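Local structure of glycosyl hydrolases family 31 family protein (Aspergillus niger, 6DRU) at residues Asn364-Asn369 with Val425-Gly430. The protein hydrolyses alpha-linked xylose from the non-reducing terminal glucose of xyloglucan oligosaccharides, as an alpha-xylosidase of glycoside hydrolase family 31. Residues are numbered along the deposited sequence; the frame is centred on the assembly and turned at random.
Sequences NYDSTN and VNYAAG
Asp-366 meets the Tyr-427 ring obliquely, the carboxylate and ring planes 28° apart, with Asp-366 OD1 lying 3.2 Å from Tyr-427 CD1. Val-425 CG2 covers one face of that ring, offset toward the rim, and at the hydroxyl end a water sits at the edge, in the ring plane. This water donates to Tyr-427 OH and accepts from Asn-364 ND2, joining the two segments at a point where their side chains do not touch; Tyr-427 OH is also hydrogen-bonded to Gln-432 OE1 and Gly-400 N. The Tyr-365 ring lies away from the 425-430 loop, with Ser-367 N over its centre, and its hydroxyl is hydrogen-bonded to His-443 ND1.

The principle illustrated is a carboxylate whose two oxygens are divided between its own turn and a neighbouring loop. Asp-366 CG stands anti to the backbone N (chi1 -170°), which carries the carboxylate to the 425-430 loop. There Asp-366 OD2 accepts a bent hydrogen bond from Ala-428 N at 2.8 Å. The donor arrives on the syn side, 19° out of the carboxylate plane. Asp-366 OD1 takes the hydroxyl of its own turn, Thr-368 OG1, at 2.6 Å. The OG1 held in this way also faces the second loop, Thr-368 OG1 lying 3.6 Å from Tyr-427 CB. Apolar carbons pack beside the polar links: the methyl Ala-429 CB lies 3.8 Å from Thr-368 CB, and that of Ala-428 meets Asn-369 CB.

Asp-366 to Asn-369 form a type I beta turn, closed by Asn-369 N to Asp-366 O; the weak Asp-366 OD1 bond from Thr-368 N adds an Asx turn. Asn-369 then N-caps helix 370-385, its OD1 accepting from Ser-371 N. Within the family 31 TIM-barrel domain, this capped strand-to-helix turn is thus tied to the loop after strand 425-426, away from the xylose pocket.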
ATOM      1  N   ASN A 364      15.586  10.902 -15.586  1.00 50.15           N
ATOM      2  CA  ASN A 364      16.147   9.941 -16.525  1.00 44.54           C
ATOM      3  C   ASN A 364      15.170   9.679 -17.662  1.00 55.69           C
ATOM      4  O   ASN A 364      13.961   9.558 -17.445  1.00 58.70           O
ATOM      5  CB  ASN A 364      16.482   8.627 -15.822  1.00 53.02           C
ATOM      6  CG  ASN A 364      17.890   8.605 -15.264  1.00 57.18           C
ATOM      7  OD1 ASN A 364      18.492   9.650 -15.017  1.00 57.23           O
ATOM      8  ND2 ASN A 364      18.427   7.406 -15.065  1.00 50.16           N
ATOM      9  N   TYR A 365      15.700   9.591 -18.880  1.00 58.29           N
ATOM     10  CA  TYR A 365      14.862   9.216 -20.005  1.00 54.34           C
ATOM     11  C   TYR A 365      14.422   7.761 -19.856  1.00 59.60           C
ATOM     12  O   TYR A 365      15.061   6.957 -19.172  1.00 63.53           O
ATOM     13  CB  TYR A 365      15.600   9.434 -21.330  1.00 45.01           C
ATOM     14  CG  TYR A 365      16.274   8.205 -21.901  1.00 58.72           C
ATOM     15  CD1 TYR A 365      15.856   7.671 -23.113  1.00 53.06           C
ATOM     16  CD2 TYR A 365      17.318   7.575 -21.230  1.00 61.79           C
ATOM     17  CE1 TYR A 365      16.457   6.548 -23.648  1.00 54.92           C
ATOM     18  CE2 TYR A 365      17.925   6.445 -21.757  1.00 60.32           C
ATOM     19  CZ  TYR A 365      17.489   5.939 -22.967  1.00 64.34           C
ATOM     20  OH  TYR A 365      18.084   4.820 -23.503  1.00 63.40           O
ATOM     21  N   ASP A 366      13.313   7.422 -20.505  1.00 64.09           N
ATOM     22  CA  ASP A 366      12.685   6.114 -20.328  1.00 63.90           C
ATOM     23  C   ASP A 366      13.212   5.159 -21.392  1.00 58.82           C
ATOM     24  O   ASP A 366      12.707   5.123 -22.516  1.00 57.77           O
ATOM     25  CB  ASP A 366      11.168   6.241 -20.391  1.00 57.89           C
ATOM     26  CG  ASP A 366      10.460   4.966 -19.985  1.00 58.94           C
ATOM     27  OD1 ASP A 366      11.140   4.032 -19.509  1.00 61.16           O
ATOM     28  OD2 ASP A 366       9.223   4.896 -20.146  1.00 74.26           O
ATOM     29  N   SER A 367      14.230   4.371 -21.036  1.00 53.75           N
ATOM     30  CA  SER A 367      14.779   3.406 -21.982  1.00 57.71           C
ATOM     31  C   SER A 367      13.799   2.284 -22.298  1.00 60.18           C
ATOM     32  O   SER A 367      13.943   1.629 -23.335  1.00 58.55           O
ATOM     33  CB  SER A 367      16.086   2.816 -21.445  1.00 62.55           C
ATOM     34  OG  SER A 367      15.864   2.052 -20.272  1.00 64.67           O
ATOM     35  N   THR A 368      12.812   2.044 -21.431  1.00 55.10           N
ATOM     36  CA  THR A 368      11.790   1.044 -21.719  1.00 58.03           C
ATOM     37  C   THR A 368      10.753   1.542 -22.718  1.00 60.23           C
ATOM     38  O   THR A 368      10.001   0.729 -23.267  1.00 66.31           O
ATOM     39  CB  THR A 368      11.090   0.608 -20.428  1.00 51.30           C
ATOM     40  OG1 THR A 368      10.241   1.663 -19.963  1.00 60.85           O
ATOM     41  CG2 THR A 368      12.112   0.284 -19.353  1.00 51.82           C
ATOM     42  N   ASN A 369      10.699   2.848 -22.960  1.00 61.03           N
ATOM     43  CA  ASN A 369       9.791   3.413 -23.951  1.00 55.74           C
ATOM     44  C   ASN A 369      10.434   3.326 -25.330  1.00 59.22           C
ATOM     45  O   ASN A 369      11.481   3.944 -25.552  1.00 65.94           O
ATOM     46  CB  ASN A 369       9.468   4.866 -23.604  1.00 66.19           C
ATOM     47  CG  ASN A 369       8.370   5.462 -24.477  1.00 59.75           C
ATOM     48  OD1 ASN A 369       8.149   5.037 -25.610  1.00 63.69           O
ATOM     49  ND2 ASN A 369       7.682   6.465 -23.944  1.00 61.52           N
ATOM     50  N   VAL A 425      10.264   4.676  -9.469  1.00 49.97           N
ATOM     51  CA  VAL A 425       9.833   5.591 -10.519  1.00 51.35           C
ATOM     52  C   VAL A 425       8.818   4.922 -11.437  1.00 56.31           C
ATOM     53  O   VAL A 425       8.640   3.698 -11.404  1.00 58.22           O
ATOM     54  CB  VAL A 425      11.038   6.109 -11.326  1.00 57.68           C
ATOM     55  CG1 VAL A 425      12.065   6.733 -10.399  1.00 51.92           C
ATOM     56  CG2 VAL A 425      11.660   4.981 -12.127  1.00 47.59           C
ATOM     57  N   ASN A 426       8.155   5.724 -12.267  1.00 64.67           N
ATOM     58  CA  ASN A 426       7.239   5.229 -13.286  1.00 52.91           C
ATOM     59  C   ASN A 426       7.975   5.061 -14.609  1.00 55.41           C
ATOM     60  O   ASN A 426       8.628   5.996 -15.085  1.00 51.43           O
ATOM     61  CB  ASN A 426       6.063   6.190 -13.475  1.00 54.81           C
ATOM     62  CG  ASN A 426       4.922   5.920 -12.517  1.00 54.85           C
ATOM     63  OD1 ASN A 426       4.708   4.785 -12.096  1.00 59.74           O
ATOM     64  ND2 ASN A 426       4.170   6.963 -12.181  1.00 56.34           N
ATOM     65  N   TYR A 427       7.868   3.872 -15.196  1.00 52.69           N
ATOM     66  CA  TYR A 427       8.347   3.603 -16.544  1.00 53.74           C
ATOM     67  C   TYR A 427       7.162   3.279 -17.444  1.00 54.18           C
ATOM     68  O   TYR A 427       6.026   3.122 -16.989  1.00 59.88           O
ATOM     69  CB  TYR A 427       9.344   2.438 -16.572  1.00 54.51           C
ATOM     70  CG  TYR A 427      10.661   2.703 -15.883  1.00 50.82           C
ATOM     71  CD1 TYR A 427      11.488   3.742 -16.291  1.00 54.15           C
ATOM     72  CD2 TYR A 427      11.089   1.896 -14.837  1.00 53.58           C
ATOM     73  CE1 TYR A 427      12.698   3.978 -15.665  1.00 64.67           C
ATOM     74  CE2 TYR A 427      12.294   2.122 -14.205  1.00 60.57           C
ATOM     75  CZ  TYR A 427      13.097   3.162 -14.623  1.00 71.18           C
ATOM     76  OH  TYR A 427      14.300   3.390 -13.994  1.00 61.68           O
ATOM     77  N   ALA A 428       7.443   3.175 -18.745  1.00 56.65           N
ATOM     78  CA  ALA A 428       6.423   2.738 -19.689  1.00 45.50           C
ATOM     79  C   ALA A 428       6.155   1.244 -19.591  1.00 52.65           C
ATOM     80  O   ALA A 428       5.098   0.785 -20.034  1.00 63.28           O
ATOM     81  CB  ALA A 428       6.835   3.102 -21.115  1.00 44.39           C
ATOM     82  N   ALA A 429       7.083   0.479 -19.021  1.00 57.14           N
ATOM     83  CA  ALA A 429       6.953  -0.965 -18.907  1.00 57.77           C
ATOM     84  C   ALA A 429       6.583  -1.415 -17.501  1.00 54.02           C
ATOM     85  O   ALA A 429       6.439  -2.618 -17.266  1.00 64.51           O
ATOM     86  CB  ALA A 429       8.254  -1.647 -19.343  1.00 57.48           C
ATOM     87  N   GLY A 430       6.429  -0.489 -16.571  1.00 53.56           N
ATOM     88  CA  GLY A 430       6.123  -0.818 -15.196  1.00 45.42           C
ATOM     89  C   GLY A 430       6.735   0.214 -14.274  1.00 52.60           C
ATOM     90  O   GLY A 430       7.028   1.332 -14.685  1.00 60.34           O
TER
HETATM   91  O   HOH W   1      16.309   5.382 -14.453  1.00 60.32           O